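Local structure of DNA translocase coupling protein (Clostridium perfringens, 6O1W) at residues G120-D125 / D334-Q339; T315-L320 / R326-L331; A15-N20 / S26-L31; K96-P99 / K103-E106. The protein probably binds ATP and DNA and probably serves as the membrane-associated translocase coupling plasmid DNA to conjugation, represented here by one piece containing its FtsK/SpoIIIE-family ATPase region. All coordinates share one frame; numbering follows the deposited sequence.

Contact 1: G120-D125 / D334-Q339; sequences GNIKID and DTVQFQ. With BGC (beta-D-glucopyranose), chain C.
Ile122 meets Val336 and Phe338 at the end of the mixed beta sheet of the FtsK/SpoIIIE-type P-loop ATPase domain. Strands 121-125 and 334-340 are not direct partners: strand 111-116 stands between them in the sheet and pairs with both. The contact is therefore made by side chains alone, all of them apolar. From CB, Ile122 sends CG1 beside its backbone N and anti to the carbonyl carbon (chi1 -62°). CG1 lies 3.8 Å from Phe338 CB and 4.0 Å from Phe338 CG, at the root of the aromatic side chain and oblique to its ring. Ile122 and Phe338 cross there at about a right angle. The other branch, CG2, turns to the ring of Phe329 on strand 326-331. At the tip, Ile122 CD1 comes 3.7 Å from Val336 CG2, where the two side chains slide past each other in opposite directions. That methyl pair also borders the pocket holding a beta-D-glucopyranose, to which Asn121, Lys123 and Phe329 contribute too. The sugar rests along strand 121-125: Lys123 CB is 3.9 Å from its C6, and Lys123 O is 3.3 Å from its O5. Its 2-hydroxyl is turned to the apolar pair, with O2 3.7 Å from Ile122 CD1 and 3.9 Å from Val336 CG2.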
# COMPACT_ATOMS: atom_id res chain seq x y z
N GLY A 120 -7.77 -9.08 12.18
CA GLY A 120 -8.07 -7.65 12.34
C GLY A 120 -7.81 -6.77 11.14
O GLY A 120 -7.49 -7.24 10.04
N ASN A 121 -7.94 -5.45 11.36
CA ASN A 121 -7.75 -4.43 10.34
C ASN A 121 -6.36 -3.83 10.39
O ASN A 121 -5.68 -3.90 11.42
CB ASN A 121 -8.80 -3.33 10.48
CG ASN A 121 -10.20 -3.80 10.17
OD1 ASN A 121 -10.44 -4.62 9.28
ND2 ASN A 121 -11.15 -3.27 10.90
N ILE A 122 -5.93 -3.25 9.28
CA ILE A 122 -4.63 -2.61 9.24
C ILE A 122 -4.83 -1.16 9.66
O ILE A 122 -5.58 -0.44 9.01
CB ILE A 122 -3.99 -2.73 7.82
CG1 ILE A 122 -3.76 -4.21 7.42
CG2 ILE A 122 -2.72 -1.87 7.70
CD1 ILE A 122 -2.55 -4.91 7.94
N LYS A 123 -4.15 -0.74 10.75
CA LYS A 123 -4.20 0.64 11.27
C LYS A 123 -2.84 1.28 11.16
O LYS A 123 -1.82 0.59 11.33
CB LYS A 123 -4.69 0.70 12.73
CG LYS A 123 -6.11 0.16 12.93
CD LYS A 123 -6.64 0.37 14.32
CE LYS A 123 -7.90 -0.43 14.53
NZ LYS A 123 -8.36 -0.39 15.95
N ILE A 124 -2.81 2.55 10.78
CA ILE A 124 -1.59 3.34 10.68
C ILE A 124 -1.77 4.54 11.62
O ILE A 124 -2.74 5.28 11.49
CB ILE A 124 -1.27 3.82 9.23
CG1 ILE A 124 -1.18 2.66 8.22
CG2 ILE A 124 0.02 4.67 9.21
CD1 ILE A 124 -1.31 3.11 6.75
N ASP A 125 -0.82 4.71 12.56
CA ASP A 125 -0.79 5.86 13.47
C ASP A 125 0.24 6.84 12.89
O ASP A 125 1.46 6.65 13.03
CB ASP A 125 -0.40 5.45 14.90
CG ASP A 125 -0.40 6.61 15.89
OD1 ASP A 125 -0.45 7.78 15.45
OD2 ASP A 125 -0.34 6.35 17.11
N ASP A 334 8.33 -6.41 8.46
CA ASP A 334 7.30 -7.40 8.06
C ASP A 334 6.41 -6.94 6.90
O ASP A 334 6.06 -5.76 6.81
CB ASP A 334 6.43 -7.83 9.27
CG ASP A 334 5.63 -9.13 9.10
OD1 ASP A 334 6.00 -9.97 8.23
OD2 ASP A 334 4.65 -9.32 9.85
N THR A 335 6.05 -7.87 6.01
CA THR A 335 5.18 -7.64 4.85
C THR A 335 3.96 -8.51 4.99
O THR A 335 4.09 -9.73 5.02
CB THR A 335 5.92 -7.92 3.51
OG1 THR A 335 7.11 -7.15 3.43
CG2 THR A 335 5.05 -7.61 2.28
N VAL A 336 2.77 -7.92 5.09
CA VAL A 336 1.54 -8.71 5.24
C VAL A 336 0.57 -8.45 4.09
O VAL A 336 0.56 -7.36 3.52
CB VAL A 336 0.85 -8.56 6.64
CG1 VAL A 336 1.83 -8.80 7.79
CG2 VAL A 336 0.16 -7.21 6.79
N GLN A 337 -0.27 -9.44 3.78
CA GLN A 337 -1.27 -9.31 2.75
C GLN A 337 -2.55 -8.75 3.40
O GLN A 337 -2.89 -9.12 4.52
CB GLN A 337 -1.53 -10.71 2.09
CG GLN A 337 -2.52 -10.68 0.94
CD GLN A 337 -2.75 -11.99 0.20
OE1 GLN A 337 -2.23 -13.09 0.50
NE2 GLN A 337 -3.56 -11.90 -0.79
N PHE A 338 -3.25 -7.85 2.71
CA PHE A 338 -4.52 -7.31 3.20
C PHE A 338 -5.39 -6.88 2.03
O PHE A 338 -4.85 -6.61 0.94
CB PHE A 338 -4.30 -6.09 4.15
CG PHE A 338 -4.05 -4.75 3.49
CD1 PHE A 338 -2.79 -4.44 2.98
CD2 PHE A 338 -5.05 -3.79 3.41
CE1 PHE A 338 -2.54 -3.18 2.40
CE2 PHE A 338 -4.81 -2.55 2.82
CZ PHE A 338 -3.56 -2.26 2.30
N GLN A 339 -6.72 -6.76 2.29
CA GLN A 339 -7.71 -6.26 1.34
C GLN A 339 -7.97 -4.80 1.69
O GLN A 339 -8.42 -4.51 2.79
CB GLN A 339 -9.04 -7.04 1.43
CG GLN A 339 -10.09 -6.68 0.34
CD GLN A 339 -9.63 -6.95 -1.08
OE1 GLN A 339 -8.81 -7.83 -1.36
NE2 GLN A 339 -10.15 -6.18 -2.04
C2 BGC C . 0.09 -4.81 11.39
C3 BGC C . -1.30 -5.31 11.76
C4 BGC C . -1.82 -4.54 12.96
C5 BGC C . -2.08 -3.10 12.55
C6 BGC C . -2.11 -2.11 13.70
C1 BGC C . 0.21 -3.29 11.57
O1 BGC C . 0.98 -3.01 12.69
O2 BGC C . 0.43 -5.16 10.05
O3 BGC C . -1.27 -6.71 12.03
O4 BGC C . -3.03 -5.12 13.46
O5 BGC C . -1.08 -2.65 11.60
O6 BGC C . -0.83 -1.80 14.24

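Contact 2: T315-L320 / R326-L331; sequences TKAKDL and RFLFKL. With BGC (beta-D-glucopyranose), chain D.
This is a buried apolar contact in which Leu320 and Ala317, in the turn that follows helix 305-312, pack on Leu328 of strand 326-331. Leu320 and Leu328 run past each other in opposite directions, with CD2 of Leu320 3.8 Å from CD2 of Leu328. The second methyl of Leu328, CD1, presses on the backbone of the 3-10 turn instead, 3.5 Å from Ala317 N. Leu320 also reaches the start of the strand, where its CD2 is 4.2 Å from Arg326 CG; the guanidinium of that arginine goes on to Gln339 and Pro95 O. Strand 326-331 forms a hairpin with strand 334-340 in the mixed sheet of the P-loop ATPase fold, and its Phe327, pointing away from the turn, touches the Walker A loop. The polar side of the turn binds a second beta-D-glucopyranose. Lys318 bends at its last torsion (chi4 -60°), which curls NZ back to Thr315 OG1 at 2.9 Å and Thr315 O at 3.1 Å, the latter met from above the carbonyl plane. The same NZ forms a salt bridge with Asp319 OD1 (3.0 Å), approached on the syn side, and donates to the sugar O2 (3.0 Å). Asp319 uses its other oxygen, OD2, to accept from the sugar O3 at 2.9 Å, while the ammonium of Lys316 pairs with Asp37.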
# COMPACT_ATOMS: atom_id res chain seq x y z
N THR A 315 10.68 -9.37 -3.13
CA THR A 315 10.00 -9.69 -4.39
C THR A 315 8.56 -10.20 -4.19
O THR A 315 7.99 -10.78 -5.11
CB THR A 315 10.82 -10.78 -5.12
OG1 THR A 315 10.75 -11.98 -4.33
CG2 THR A 315 12.30 -10.38 -5.35
N LYS A 316 7.96 -10.00 -3.00
CA LYS A 316 6.64 -10.55 -2.67
C LYS A 316 5.45 -10.00 -3.46
O LYS A 316 4.42 -10.67 -3.49
CB LYS A 316 6.35 -10.45 -1.17
CG LYS A 316 7.38 -11.15 -0.29
CD LYS A 316 7.08 -10.85 1.19
CE LYS A 316 8.23 -11.16 2.10
NZ LYS A 316 8.57 -12.60 2.08
N ALA A 317 5.55 -8.80 -4.09
CA ALA A 317 4.41 -8.28 -4.88
C ALA A 317 4.11 -9.18 -6.11
O ALA A 317 3.00 -9.18 -6.62
CB ALA A 317 4.64 -6.83 -5.29
N LYS A 318 5.08 -10.01 -6.54
CA LYS A 318 4.87 -10.94 -7.66
C LYS A 318 4.01 -12.16 -7.27
O LYS A 318 3.54 -12.88 -8.15
CB LYS A 318 6.24 -11.35 -8.28
CG LYS A 318 6.91 -12.55 -7.59
CD LYS A 318 8.44 -12.60 -7.69
CE LYS A 318 9.05 -13.77 -6.93
NZ LYS A 318 8.75 -13.78 -5.46
N ASP A 319 3.84 -12.42 -5.96
CA ASP A 319 3.13 -13.60 -5.42
C ASP A 319 1.65 -13.35 -5.17
O ASP A 319 0.93 -14.31 -4.89
CB ASP A 319 3.73 -14.01 -4.06
CG ASP A 319 5.23 -14.11 -3.98
OD1 ASP A 319 5.85 -14.49 -4.99
OD2 ASP A 319 5.79 -13.84 -2.89
N LEU A 320 1.23 -12.08 -5.11
CA LEU A 320 -0.16 -11.77 -4.77
C LEU A 320 -1.17 -12.44 -5.71
O LEU A 320 -0.90 -12.48 -6.90
CB LEU A 320 -0.39 -10.25 -4.79
CG LEU A 320 0.06 -9.44 -3.56
CD1 LEU A 320 -0.10 -7.93 -3.84
CD2 LEU A 320 -0.74 -9.83 -2.31
N ARG A 326 -6.43 -6.05 -3.53
CA ARG A 326 -5.57 -6.89 -2.69
C ARG A 326 -4.14 -6.32 -2.72
O ARG A 326 -3.57 -6.09 -3.78
CB ARG A 326 -5.62 -8.34 -3.16
CG ARG A 326 -4.90 -9.32 -2.23
CD ARG A 326 -5.52 -9.36 -0.85
NE ARG A 326 -6.92 -9.82 -0.84
CZ ARG A 326 -7.32 -11.08 -1.03
NH1 ARG A 326 -6.43 -12.03 -1.31
NH2 ARG A 326 -8.60 -11.40 -0.94
N PHE A 327 -3.59 -6.05 -1.54
CA PHE A 327 -2.27 -5.41 -1.48
C PHE A 327 -1.39 -6.05 -0.46
O PHE A 327 -1.88 -6.80 0.39
CB PHE A 327 -2.47 -3.92 -1.05
CG PHE A 327 -2.94 -3.00 -2.14
CD1 PHE A 327 -4.29 -2.89 -2.45
CD2 PHE A 327 -2.03 -2.25 -2.88
CE1 PHE A 327 -4.71 -2.08 -3.50
CE2 PHE A 327 -2.46 -1.42 -3.91
CZ PHE A 327 -3.79 -1.35 -4.23
N LEU A 328 -0.10 -5.67 -0.50
CA LEU A 328 0.90 -5.91 0.53
C LEU A 328 1.10 -4.62 1.36
O LEU A 328 1.20 -3.52 0.82
CB LEU A 328 2.24 -6.37 -0.03
CG LEU A 328 2.22 -7.73 -0.76
CD1 LEU A 328 3.53 -7.98 -1.39
CD2 LEU A 328 1.89 -8.86 0.19
N PHE A 329 1.19 -4.79 2.66
CA PHE A 329 1.46 -3.72 3.61
C PHE A 329 2.82 -4.03 4.23
O PHE A 329 3.02 -5.11 4.78
CB PHE A 329 0.40 -3.69 4.73
CG PHE A 329 0.61 -2.61 5.78
CD1 PHE A 329 0.15 -1.32 5.58
CD2 PHE A 329 1.25 -2.91 6.99
CE1 PHE A 329 0.32 -0.34 6.56
CE2 PHE A 329 1.39 -1.94 7.98
CZ PHE A 329 0.94 -0.65 7.75
N LYS A 330 3.72 -3.06 4.21
CA LYS A 330 5.02 -3.16 4.84
C LYS A 330 5.28 -1.92 5.70
O LYS A 330 5.20 -0.79 5.21
CB LYS A 330 6.13 -3.39 3.80
CG LYS A 330 7.50 -3.51 4.43
CD LYS A 330 8.58 -3.95 3.48
CE LYS A 330 9.70 -4.58 4.26
NZ LYS A 330 11.04 -4.15 3.77
N LEU A 331 5.54 -2.14 6.99
CA LEU A 331 5.94 -1.13 7.99
C LEU A 331 6.98 -1.81 8.85
O LEU A 331 6.67 -2.71 9.62
CB LEU A 331 4.77 -0.62 8.86
CG LEU A 331 5.13 0.42 9.97
CD1 LEU A 331 5.95 1.55 9.44
CD2 LEU A 331 3.90 0.99 10.60
C2 BGC D . 8.22 -16.87 -3.33
C3 BGC D . 8.59 -16.21 -2.01
C4 BGC D . 7.72 -16.72 -0.87
C5 BGC D . 7.73 -18.25 -0.84
C6 BGC D . 6.76 -18.84 0.16
C1 BGC D . 8.20 -18.39 -3.18
O1 BGC D . 7.73 -18.94 -4.37
O2 BGC D . 9.14 -16.53 -4.36
O3 BGC D . 8.43 -14.79 -2.13
O4 BGC D . 8.14 -16.19 0.38
O5 BGC D . 7.33 -18.76 -2.12
O6 BGC D . 5.41 -18.60 -0.21

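Contact 3: A15-N20 / S26-L31; sequences AFEQLN and SKTPIL
Phe16 places CG anti to its carbonyl carbon (chi1 -69°), which lays its ring beneath Pro29, and Thr28 sets CG2 anti to its own carbonyl carbon, directing that methyl at the helix. Pro29 CD stands over one face of the Phe16 ring, offset toward the rim, 3.7 Å from the centroid and 18° off the normal: a CH-pi contact. The pyrrolidine follows the ring outward, its CB reaching Phe16 CE2 at 3.8 Å. Nearer the backbone, Thr28 CB lies 3.7 Å from Phe16 CB. Thr28 CG2 fits between the two helix residues, 3.7 Å from Phe16 CB and 3.8 Å from Glu17 CG. Glu17 thus gives its aliphatic part to the contact, and its carboxylate turns to Arg13 in a salt bridge. Just beyond, helix 7-18 finishes in a Schellman motif: Asn20 takes positive phi, and its N bonds to Glu17 O at 3.0 Å. The contact so ties the C-terminal turn of helix 7-18 to the residues leading into strand 30-36, an edge strand of the four-stranded antiparallel sheet near the N-terminus of the construct. Around it, Phe47 of the adjoining strand 43-48 meets Phe16 in a T-shaped stack, Leu63 of helix 60-67 packs on Phe16, and Trp56 of helix 53-58 touches both Phe16 and Pro29.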
# COMPACT_ATOMS: atom_id res chain seq x y z
N ALA A 15 -5.55 -37.84 0.17
CA ALA A 15 -6.26 -37.00 -0.80
C ALA A 15 -6.00 -37.49 -2.22
O ALA A 15 -6.94 -37.66 -2.99
CB ALA A 15 -5.84 -35.53 -0.62
N PHE A 16 -4.72 -37.77 -2.57
CA PHE A 16 -4.36 -38.20 -3.92
C PHE A 16 -4.91 -39.60 -4.28
O PHE A 16 -5.39 -39.82 -5.39
CB PHE A 16 -2.85 -38.13 -4.11
CG PHE A 16 -2.28 -36.74 -4.15
CD1 PHE A 16 -2.85 -35.76 -4.96
CD2 PHE A 16 -1.14 -36.42 -3.44
CE1 PHE A 16 -2.32 -34.46 -5.00
CE2 PHE A 16 -0.59 -35.13 -3.51
CZ PHE A 16 -1.17 -34.17 -4.30
N GLU A 17 -4.86 -40.53 -3.31
CA GLU A 17 -5.37 -41.89 -3.45
C GLU A 17 -6.90 -41.92 -3.64
O GLU A 17 -7.38 -42.67 -4.49
CB GLU A 17 -4.96 -42.71 -2.22
CG GLU A 17 -3.54 -43.24 -2.34
CD GLU A 17 -2.98 -43.92 -1.11
OE1 GLU A 17 -3.74 -44.13 -0.14
OE2 GLU A 17 -1.77 -44.26 -1.13
N GLN A 18 -7.65 -41.07 -2.91
CA GLN A 18 -9.13 -40.94 -3.07
C GLN A 18 -9.46 -40.52 -4.55
O GLN A 18 -10.51 -40.88 -5.08
CB GLN A 18 -9.68 -39.84 -2.13
CG GLN A 18 -9.96 -40.32 -0.72
CD GLN A 18 -10.28 -39.20 0.24
OE1 GLN A 18 -10.00 -38.00 0.02
NE2 GLN A 18 -10.88 -39.57 1.33
N LEU A 19 -8.54 -39.77 -5.20
CA LEU A 19 -8.71 -39.32 -6.59
C LEU A 19 -8.09 -40.27 -7.60
O LEU A 19 -8.25 -40.07 -8.80
CB LEU A 19 -8.08 -37.93 -6.75
CG LEU A 19 -8.65 -36.80 -5.89
CD1 LEU A 19 -7.85 -35.51 -6.06
CD2 LEU A 19 -10.12 -36.62 -6.12
N ASN A 20 -7.35 -41.29 -7.13
CA ASN A 20 -6.50 -42.17 -7.97
C ASN A 20 -5.63 -41.26 -8.87
O ASN A 20 -5.55 -41.44 -10.09
CB ASN A 20 -7.30 -43.23 -8.78
CG ASN A 20 -6.39 -44.27 -9.41
OD1 ASN A 20 -6.40 -44.49 -10.63
ND2 ASN A 20 -5.56 -44.92 -8.60
N SER A 26 2.37 -45.51 -11.33
CA SER A 26 1.30 -45.77 -10.35
C SER A 26 1.55 -45.11 -8.97
O SER A 26 0.93 -45.50 -7.97
CB SER A 26 1.02 -47.27 -10.22
OG SER A 26 0.53 -47.79 -11.44
N LYS A 27 2.40 -44.07 -8.91
CA LYS A 27 2.65 -43.39 -7.64
C LYS A 27 1.87 -42.10 -7.55
O LYS A 27 1.69 -41.40 -8.55
CB LYS A 27 4.14 -43.14 -7.42
CG LYS A 27 4.91 -44.44 -7.23
CD LYS A 27 6.36 -44.22 -6.89
CE LYS A 27 7.11 -45.53 -6.84
NZ LYS A 27 6.64 -46.41 -5.73
N THR A 28 1.41 -41.77 -6.33
CA THR A 28 0.72 -40.51 -6.07
C THR A 28 1.85 -39.46 -5.92
O THR A 28 2.98 -39.85 -5.63
CB THR A 28 -0.11 -40.56 -4.78
OG1 THR A 28 0.73 -40.93 -3.70
CG2 THR A 28 -1.32 -41.46 -4.89
N PRO A 29 1.58 -38.16 -6.12
CA PRO A 29 2.66 -37.16 -6.02
C PRO A 29 3.41 -37.19 -4.69
O PRO A 29 2.83 -37.51 -3.65
CB PRO A 29 1.93 -35.84 -6.22
CG PRO A 29 0.75 -36.22 -7.09
CD PRO A 29 0.31 -37.53 -6.54
N ILE A 30 4.71 -36.92 -4.77
CA ILE A 30 5.63 -36.89 -3.64
C ILE A 30 5.83 -35.44 -3.20
O ILE A 30 6.32 -34.64 -3.99
CB ILE A 30 6.99 -37.52 -4.07
CG1 ILE A 30 6.85 -38.95 -4.67
CG2 ILE A 30 8.03 -37.47 -2.94
CD1 ILE A 30 6.23 -40.02 -3.74
N LEU A 31 5.55 -35.13 -1.91
CA LEU A 31 5.83 -33.81 -1.35
C LEU A 31 7.35 -33.63 -1.23
O LEU A 31 8.01 -34.39 -0.51
CB LEU A 31 5.17 -33.64 0.04
CG LEU A 31 5.43 -32.28 0.72
CD1 LEU A 31 4.69 -31.16 0.02
CD2 LEU A 31 5.07 -32.33 2.20

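Contact 4: K96-P99 / K103-E106; sequences KYLP and KYIE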
# COMPACT_ATOMS: atom_id res chain seq x y z
N LYS A 96 -12.65 -10.34 -0.60
CA LYS A 96 -12.26 -10.08 -2.00
C LYS A 96 -12.88 -8.75 -2.45
O LYS A 96 -12.64 -8.27 -3.56
CB LYS A 96 -12.69 -11.24 -2.91
CG LYS A 96 -12.02 -12.57 -2.59
CD LYS A 96 -12.19 -13.57 -3.74
CE LYS A 96 -11.32 -14.79 -3.55
NZ LYS A 96 -11.24 -15.61 -4.79
N TYR A 97 -13.70 -8.17 -1.55
CA TYR A 97 -14.36 -6.89 -1.69
C TYR A 97 -14.68 -6.39 -0.31
O TYR A 97 -15.25 -7.12 0.50
CB TYR A 97 -15.64 -6.99 -2.53
CG TYR A 97 -16.35 -5.67 -2.73
CD1 TYR A 97 -15.71 -4.60 -3.38
CD2 TYR A 97 -17.66 -5.48 -2.31
CE1 TYR A 97 -16.36 -3.39 -3.58
CE2 TYR A 97 -18.32 -4.27 -2.51
CZ TYR A 97 -17.66 -3.23 -3.14
OH TYR A 97 -18.33 -2.04 -3.35
N LEU A 98 -14.29 -5.14 -0.03
CA LEU A 98 -14.47 -4.55 1.29
C LEU A 98 -14.81 -3.08 1.10
O LEU A 98 -13.90 -2.23 1.02
CB LEU A 98 -13.18 -4.76 2.10
CG LEU A 98 -13.13 -4.30 3.52
CD1 LEU A 98 -13.99 -5.20 4.41
CD2 LEU A 98 -11.71 -4.27 3.99
N PRO A 99 -16.12 -2.76 0.97
CA PRO A 99 -16.50 -1.35 0.78
C PRO A 99 -16.15 -0.50 1.99
O PRO A 99 -16.24 -0.98 3.12
CB PRO A 99 -18.02 -1.41 0.58
CG PRO A 99 -18.44 -2.71 1.20
CD PRO A 99 -17.30 -3.65 1.00
N LYS A 103 -18.06 3.85 9.74
CA LYS A 103 -17.96 3.16 11.04
C LYS A 103 -16.50 2.81 11.40
O LYS A 103 -16.20 2.63 12.59
CB LYS A 103 -18.84 1.90 11.06
CG LYS A 103 -18.30 0.70 10.28
CD LYS A 103 -19.16 -0.54 10.45
CE LYS A 103 -18.67 -1.68 9.58
NZ LYS A 103 -19.33 -2.97 9.93
N TYR A 104 -15.61 2.70 10.38
CA TYR A 104 -14.19 2.40 10.55
C TYR A 104 -13.36 3.60 11.03
O TYR A 104 -12.25 3.39 11.53
CB TYR A 104 -13.59 1.80 9.26
CG TYR A 104 -14.25 0.52 8.80
CD1 TYR A 104 -14.09 -0.66 9.51
CD2 TYR A 104 -14.96 0.47 7.60
CE1 TYR A 104 -14.67 -1.86 9.07
CE2 TYR A 104 -15.55 -0.71 7.16
CZ TYR A 104 -15.41 -1.87 7.90
OH TYR A 104 -15.96 -3.04 7.45
N ILE A 105 -13.88 4.83 10.90
CA ILE A 105 -13.18 6.05 11.33
C ILE A 105 -12.81 5.96 12.80
O ILE A 105 -13.68 5.74 13.64
CB ILE A 105 -13.96 7.35 10.98
CG1 ILE A 105 -13.97 7.59 9.47
CG2 ILE A 105 -13.36 8.57 11.71
CD1 ILE A 105 -14.88 8.63 9.01
N GLU A 106 -11.51 6.10 13.09
CA GLU A 106 -10.94 6.04 14.43
C GLU A 106 -11.18 7.31 15.19
O GLU A 106 -11.15 8.41 14.62
CB GLU A 106 -9.43 5.76 14.38
CG GLU A 106 -9.07 4.42 13.76
CD GLU A 106 -9.47 3.18 14.53
OE1 GLU A 106 -9.09 3.08 15.72
OE2 GLU A 106 -10.14 2.31 13.95
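Leu98, Pro99 and Tyr104 come together in the connector that leaves strand 82-89 of the four-stranded antiparallel sheet and enters strand 111-116 of the ATPase sheet. The meeting is slight, burying 73 Å² in all, and consists of van der Waals packing around the phenol of Tyr104. That ring is carried out from a short 3-10 turn toward the earlier part of the connector, with CG anti to the carbonyl carbon (chi1 -59°). Its CE2 lies 4.1 Å from Pro99 O, which approaches obliquely to the ring. The hydroxyl end reaches further: Tyr104 OH is 4.2 Å from Leu98 CD1, a methyl that is brought within range by the bend of the leucine beyond CB (chi2 72°). Each half also packs on itself. Lys103 CG sits 4.2 Å above the centre of the Tyr104 ring, its neighbour in sequence, and Pro99 CD lies 3.6 Å above one face of the Tyr97 ring, toward the rim. Lys103 N is hydrogen-bonded to Asp101 OD1. Other neighbours belong to the ATPase part of the chain. Phe341 packs on Leu98 and meets the Tyr104 ring with the planes at about 35°; Leu98 is hydrogen-bonded through its backbone to Tyr342 and touches Gln116. Ile105 rests on Trp151 of helix 142-155, the helix that follows the Walker A loop. The arrangement is consistent with an interdomain linker laid against a P-loop ATPase core by a few apolar and aromatic side chains.

In the fold
Contacts 1 and 2 belong to one sheet, their centres 11 Å apart: strands 326-331 and 334-340 pair directly, with Phe329 N 2.8 Å from Val336 O, and Arg326 NE lies 2.8 Å from Gln339 OE1. Contact 4 lies against contact 1, where Leu98 CD2 is 3.5 Å from Gln339 O. These three lie near the ATP site, empty in this chain: the side chains of Phe327 and Phe338 come within about 4 Å of Ala340, and that of Phe327 is also about 4 Å from Gly141. Contact 1 borders one bound glucose, which Phe329 of contact 2 also touches; the 315-320 turn binds another. Contact 3 stands apart, its nearest atoms about 17 Å from contact 2.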